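Local coordinates for periplasmic oligopeptide-binding protein (Burkholderia pseudomallei, PDB 3ZS6) that binds oligopeptides in the periplasm and probably hands them to an ABC transporter for uptake, at residues P20-E24 with T97-Y101; Y101-F107 with W406-Y410. All blocks are in the same frame, centred on the assembly; numbering follows the deposited sequence.

Overall arrangement
Both contacts lie along the peptide-binding cleft of this family 5 solute-binding protein, and the whole of contact 1 comes earlier in the sequence than the 406-410 half of contact 2. They meet in the long loop between helix 82-93 and helix 111-115. Its first part, 97-101, packs on the loop that leads from strand 6-11 to helix 26-35. Its second part, 101-107, reaches across to the end of strand 401-407, an element of the large mixed sheet. Tyr101 belongs to both, and the centres of the contacts are about 11 Å apart. The backbones of Glu24 and Phe407 and the side chain of Asp409 hydrogen-bond to the bound peptide, and Tyr101 OH adds a weak bond.

Contact 1: residues P20-E24 with T97-Y101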
loop_
_atom_site.group_PDB
_atom_site.type_symbol
_atom_site.label_atom_id
_atom_site.label_comp_id
_atom_site.label_asym_id
_atom_site.label_seq_id
_atom_site.Cartn_x
_atom_site.Cartn_y
_atom_site.Cartn_z
ATOM N N PRO A 20 -11.303 4.881 -8.415
ATOM C CA PRO A 20 -10.232 3.891 -8.583
ATOM C C PRO A 20 -8.955 4.483 -9.171
ATOM O O PRO A 20 -7.867 4.038 -8.812
ATOM C CB PRO A 20 -10.849 2.873 -9.547
ATOM C CG PRO A 20 -12.306 2.905 -9.188
ATOM C CD PRO A 20 -12.606 4.358 -8.857
ATOM N N ALA A 21 -9.077 5.476 -10.043
ATOM C CA ALA A 21 -7.901 6.069 -10.673
ATOM C C ALA A 21 -7.062 6.925 -9.721
ATOM O O ALA A 21 -5.910 7.250 -10.021
ATOM C CB ALA A 21 -8.302 6.889 -11.896
ATOM N N HIS A 22 -7.633 7.296 -8.582
ATOM C CA HIS A 22 -6.912 8.151 -7.645
ATOM C C HIS A 22 -6.690 7.500 -6.278
ATOM O O HIS A 22 -6.232 8.149 -5.336
ATOM C CB HIS A 22 -7.620 9.500 -7.527
ATOM C CG HIS A 22 -7.710 10.229 -8.831
ATOM N ND1 HIS A 22 -6.602 10.749 -9.466
ATOM C CD2 HIS A 22 -8.764 10.487 -9.641
ATOM C CE1 HIS A 22 -6.973 11.318 -10.600
ATOM N NE2 HIS A 22 -8.279 11.172 -10.732
ATOM N N ILE A 23 -7.009 6.213 -6.178
ATOM C CA ILE A 23 -6.806 5.469 -4.936
ATOM C C ILE A 23 -5.332 5.065 -4.782
ATOM O O ILE A 23 -4.747 4.461 -5.682
ATOM C CB ILE A 23 -7.723 4.224 -4.879
ATOM C CG1 ILE A 23 -9.178 4.669 -4.680
ATOM C CG2 ILE A 23 -7.266 3.260 -3.760
ATOM C CD1 ILE A 23 -10.213 3.527 -4.678
ATOM N N GLU A 24 -4.732 5.412 -3.650
ATOM C CA GLU A 24 -3.311 5.153 -3.427
ATOM C C GLU A 24 -3.031 4.362 -2.156
ATOM O O GLU A 24 -1.971 3.743 -2.032
ATOM C CB GLU A 24 -2.533 6.467 -3.266
ATOM C CG GLU A 24 -2.480 7.382 -4.449
ATOM C CD GLU A 24 -1.629 8.601 -4.145
ATOM O OE1 GLU A 24 -0.404 8.436 -3.933
ATOM O OE2 GLU A 24 -2.188 9.715 -4.113
ATOM N N THR A 97 -5.350 12.183 -16.998
ATOM C CA THR A 97 -6.125 11.789 -15.822
ATOM C C THR A 97 -5.430 12.209 -14.524
ATOM O O THR A 97 -6.086 12.495 -13.521
ATOM C CB THR A 97 -6.362 10.264 -15.785
ATOM O OG1 THR A 97 -7.066 9.849 -16.966
ATOM C CG2 THR A 97 -7.161 9.872 -14.546
ATOM N N GLY A 98 -4.100 12.224 -14.537
ATOM C CA GLY A 98 -3.335 12.617 -13.364
ATOM C C GLY A 98 -3.311 11.596 -12.233
ATOM O O GLY A 98 -3.186 11.968 -11.065
ATOM N N SER A 99 -3.435 10.311 -12.562
ATOM C CA SER A 99 -3.328 9.267 -11.532
ATOM C C SER A 99 -1.934 9.224 -10.910
ATOM O O SER A 99 -0.928 9.308 -11.616
ATOM C CB SER A 99 -3.636 7.886 -12.099
ATOM O OG SER A 99 -3.521 6.888 -11.081
ATOM N N LYS A 100 -1.883 9.070 -9.593
ATOM C CA LYS A 100 -0.621 8.821 -8.904
ATOM C C LYS A 100 -0.317 7.327 -8.805
ATOM O O LYS A 100 0.674 6.931 -8.191
ATOM C CB LYS A 100 -0.629 9.448 -7.504
ATOM C CG LYS A 100 -0.556 10.971 -7.508
ATOM C CD LYS A 100 0.723 11.434 -8.184
ATOM C CE LYS A 100 1.009 12.912 -7.911
ATOM N NZ LYS A 100 2.313 13.336 -8.520
ATOM N N TYR A 101 -1.168 6.493 -9.400
ATOM C CA TYR A 101 -0.977 5.048 -9.294
ATOM C C TYR A 101 -0.882 4.342 -10.633
ATOM O O TYR A 101 -1.454 3.272 -10.814
ATOM C CB TYR A 101 -2.074 4.400 -8.439
ATOM C CG TYR A 101 -1.536 3.394 -7.434
ATOM C CD1 TYR A 101 -1.065 3.815 -6.194
ATOM C CD2 TYR A 101 -1.483 2.036 -7.728
ATOM C CE1 TYR A 101 -0.571 2.919 -5.273
ATOM C CE2 TYR A 101 -0.988 1.115 -6.799
ATOM C CZ TYR A 101 -0.536 1.574 -5.570
ATOM O OH TYR A 101 -0.035 0.704 -4.628
HETATM O O HOH W 1 -4.077 10.422 -8.091
HETATM O O HOH W 2 -9.471 12.589 -12.904
#
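In the wall of the peptide-binding cleft, the hydroxyl of an ST turn at Ser99 reaches from loop 97-101 to loop 20-24. Ser99 OG does two jobs: it donates to the backbone O of Ala21 over a short 2.6 Å, and it accepts from Tyr101 N, 2.9 Å away, which is the bond that makes the turn. The hydroxyl approaches Ala21 O in the carbonyl plane, with a C=O...OG angle of 155°. Ser99 holds OG opposite its own N (chi1 180°), which swings the hydroxyl across to the other loop.

The His22 ring has Ala21 CB over one face, toward the rim, and presents an edge to the 97-98 backbone. There CE1 lies 3.3 Å from Thr97 O, near the ring plane, while each ring nitrogen takes a water in plane. The water at ND1 also accepts from Lys100 N, so it bridges the two loops.

Farther along, the extended Glu24 side chain runs beside Lys100, pointing the same way, with its CD 3.6 Å from Lys100 CB. This is contact with the aliphatic part of the lysine; the carboxylate's OE1 is hydrogen-bonded to His395 and Gln426. The Glu24 backbone hydrogen-bonds to the bound peptide, and Tyr101 approaches the same backbone, its ring atom CE1 3.6 Å from Glu24 O.

Contact 2: residues Y101-F107 with W406-Y410; sequences YTILVEF and WFADY
The Tyr101 ring has Ile103 CD1 over one face, 3.6 Å above the plane and offset toward the rim, and at its edge, in plane, Leu104 CG and Asp409 OD2. This is the peptide-binding cleft of a type 2 periplasmic binding protein fold, where segment 101-107, helical in its backbone angles from 102 on but without the regular bonds, meets the end of strand 401-407.

Tyr101 and Asp409 reach for each other from opposite directions, and Tyr101 OH donates to Asp409 OD2 over a very short 2.5 Å. Ring and carboxylate planes stand 53° apart. The phenol probably fixes the position of this carboxylate, whose OD1 hydrogen-bonds to the backbone of the bound peptide; Tyr101 OH also makes a weak bond there.

Trp406 comes in beside this pair. With chi1 at -176°, it stretches away from its own amide so that the six-membered ring reaches the 101-107 segment, bringing CH2 to 3.2 Å from Tyr101 OH. Ile103 CD1 sits at the indole edge, near its plane, 3.8 Å from the same CH2, so one methyl touches both aromatic rings. Indole NE1 is hydrogen-bonded to Thr415, and the ring packs on the backbone of the bound peptide.

Beyond Asp409 the aromatic cluster continues. Leu104 CD2 lies near the plane of the Tyr410 ring, at its edge, 4.3 Å from CE2. Leu148 of helix 145-148 touches Leu104, Phe107 and Tyr410. Phe107 and Tyr410 approach from opposite directions, and Phe107 CZ stops 3.5 Å from Tyr410 OH.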
loop_
_atom_site.group_PDB
_atom_site.type_symbol
_atom_site.label_atom_id
_atom_site.label_comp_id
_atom_site.label_asym_id
_atom_site.label_seq_id
_atom_site.Cartn_x
_atom_site.Cartn_y
_atom_site.Cartn_z
ATOM N N TYR A 101 -1.168 6.493 -9.400
ATOM C CA TYR A 101 -0.977 5.048 -9.294
ATOM C C TYR A 101 -0.882 4.342 -10.633
ATOM O O TYR A 101 -1.454 3.272 -10.814
ATOM C CB TYR A 101 -2.074 4.400 -8.439
ATOM C CG TYR A 101 -1.536 3.394 -7.434
ATOM C CD1 TYR A 101 -1.065 3.815 -6.194
ATOM C CD2 TYR A 101 -1.483 2.036 -7.728
ATOM C CE1 TYR A 101 -0.571 2.919 -5.273
ATOM C CE2 TYR A 101 -0.988 1.115 -6.799
ATOM C CZ TYR A 101 -0.536 1.574 -5.570
ATOM O OH TYR A 101 -0.035 0.704 -4.628
ATOM N N THR A 102 -0.137 4.925 -11.566
ATOM C CA THR A 102 0.055 4.294 -12.870
ATOM C C THR A 102 0.918 3.027 -12.796
ATOM O O THR A 102 1.006 2.271 -13.760
ATOM C CB THR A 102 0.672 5.278 -13.886
ATOM O OG1 THR A 102 1.881 5.820 -13.348
ATOM C CG2 THR A 102 -0.300 6.422 -14.195
ATOM N N ILE A 103 1.554 2.794 -11.651
ATOM C CA ILE A 103 2.467 1.657 -11.516
ATOM C C ILE A 103 1.812 0.311 -11.848
ATOM O O ILE A 103 2.449 -0.556 -12.445
ATOM C CB ILE A 103 3.113 1.589 -10.112
ATOM C CG1 ILE A 103 2.033 1.551 -9.024
ATOM C CG2 ILE A 103 4.070 2.780 -9.903
ATOM C CD1 ILE A 103 2.568 1.337 -7.616
ATOM N N LEU A 104 0.547 0.135 -11.473
ATOM C CA LEU A 104 -0.124 -1.147 -11.700
ATOM C C LEU A 104 -0.402 -1.443 -13.175
ATOM O O LEU A 104 -0.358 -2.597 -13.596
ATOM C CB LEU A 104 -1.429 -1.253 -10.892
ATOM C CG LEU A 104 -1.246 -1.522 -9.398
ATOM C CD1 LEU A 104 -2.593 -1.744 -8.709
ATOM C CD2 LEU A 104 -0.327 -2.707 -9.182
ATOM N N VAL A 105 -0.679 -0.406 -13.958
ATOM C CA VAL A 105 -0.959 -0.607 -15.373
ATOM C C VAL A 105 0.341 -0.603 -16.175
ATOM O O VAL A 105 0.365 -0.917 -17.362
ATOM C CB VAL A 105 -1.935 0.460 -15.911
ATOM C CG1 VAL A 105 -1.202 1.778 -16.151
ATOM C CG2 VAL A 105 -2.613 -0.034 -17.186
ATOM N N GLU A 106 1.435 -0.279 -15.502
ATOM C CA GLU A 106 2.723 -0.139 -16.167
ATOM C C GLU A 106 3.209 -1.441 -16.808
ATOM O O GLU A 106 3.990 -1.409 -17.762
ATOM C CB GLU A 106 3.768 0.397 -15.186
ATOM C CG GLU A 106 4.733 1.403 -15.776
ATOM C CD GLU A 106 5.619 2.036 -14.714
ATOM O OE1 GLU A 106 5.098 2.826 -13.899
ATOM O OE2 GLU A 106 6.832 1.737 -14.689
ATOM N N PHE A 107 2.752 -2.583 -16.298
ATOM C CA PHE A 107 3.165 -3.871 -16.863
ATOM C C PHE A 107 2.493 -4.120 -18.214
ATOM O O PHE A 107 2.953 -4.945 -19.006
ATOM C CB PHE A 107 2.840 -5.036 -15.919
ATOM C CG PHE A 107 3.607 -5.018 -14.627
ATOM C CD1 PHE A 107 4.389 -3.930 -14.273
ATOM C CD2 PHE A 107 3.548 -6.103 -13.764
ATOM C CE1 PHE A 107 5.092 -3.922 -13.077
ATOM C CE2 PHE A 107 4.250 -6.102 -12.571
ATOM C CZ PHE A 107 5.023 -5.010 -12.227
ATOM N N TRP A 406 4.959 1.119 3.084
ATOM C CA TRP A 406 4.394 0.514 1.879
ATOM C C TRP A 406 3.896 -0.894 2.180
ATOM O O TRP A 406 4.621 -1.699 2.769
ATOM C CB TRP A 406 5.466 0.473 0.786
ATOM C CG TRP A 406 5.013 -0.034 -0.556
ATOM C CD1 TRP A 406 5.229 -1.277 -1.081
ATOM C CD2 TRP A 406 4.299 0.704 -1.553
ATOM N NE1 TRP A 406 4.687 -1.364 -2.342
ATOM C CE2 TRP A 406 4.116 -0.158 -2.660
ATOM C CE3 TRP A 406 3.792 2.007 -1.620
ATOM C CZ2 TRP A 406 3.439 0.238 -3.814
ATOM C CZ3 TRP A 406 3.125 2.404 -2.776
ATOM C CH2 TRP A 406 2.957 1.522 -3.857
ATOM N N PHE A 407 2.651 -1.167 1.795
ATOM C CA PHE A 407 2.060 -2.506 1.839
ATOM C C PHE A 407 2.172 -3.125 0.457
ATOM O O PHE A 407 1.834 -2.481 -0.545
ATOM C CB PHE A 407 0.569 -2.428 2.205
ATOM C CG PHE A 407 0.294 -2.603 3.669
ATOM C CD1 PHE A 407 0.467 -1.550 4.553
ATOM C CD2 PHE A 407 -0.142 -3.826 4.164
ATOM C CE1 PHE A 407 0.217 -1.711 5.904
ATOM C CE2 PHE A 407 -0.399 -3.996 5.520
ATOM C CZ PHE A 407 -0.219 -2.938 6.388
ATOM N N ALA A 408 2.640 -4.366 0.387
ATOM C CA ALA A 408 2.734 -5.051 -0.898
ATOM C C ALA A 408 1.370 -5.065 -1.593
ATOM O O ALA A 408 0.350 -5.300 -0.941
ATOM C CB ALA A 408 3.228 -6.474 -0.688
ATOM N N ASP A 409 1.351 -4.826 -2.905
ATOM C CA ASP A 409 0.112 -4.893 -3.691
ATOM C C ASP A 409 -0.119 -6.317 -4.192
ATOM O O ASP A 409 -1.208 -6.659 -4.664
ATOM C CB ASP A 409 0.165 -3.943 -4.899
ATOM C CG ASP A 409 0.060 -2.472 -4.505
ATOM O OD1 ASP A 409 -0.521 -2.170 -3.443
ATOM O OD2 ASP A 409 0.565 -1.617 -5.260
ATOM N N TYR A 410 0.933 -7.128 -4.099
ATOM C CA TYR A 410 0.922 -8.515 -4.541
ATOM C C TYR A 410 2.190 -9.146 -4.004
ATOM O O TYR A 410 3.121 -8.434 -3.624
ATOM C CB TYR A 410 0.884 -8.611 -6.070
ATOM C CG TYR A 410 1.894 -7.735 -6.777
ATOM C CD1 TYR A 410 3.184 -8.193 -7.043
ATOM C CD2 TYR A 410 1.562 -6.443 -7.178
ATOM C CE1 TYR A 410 4.116 -7.387 -7.698
ATOM C CE2 TYR A 410 2.484 -5.627 -7.827
ATOM C CZ TYR A 410 3.758 -6.103 -8.083
ATOM O OH TYR A 410 4.669 -5.296 -8.730
#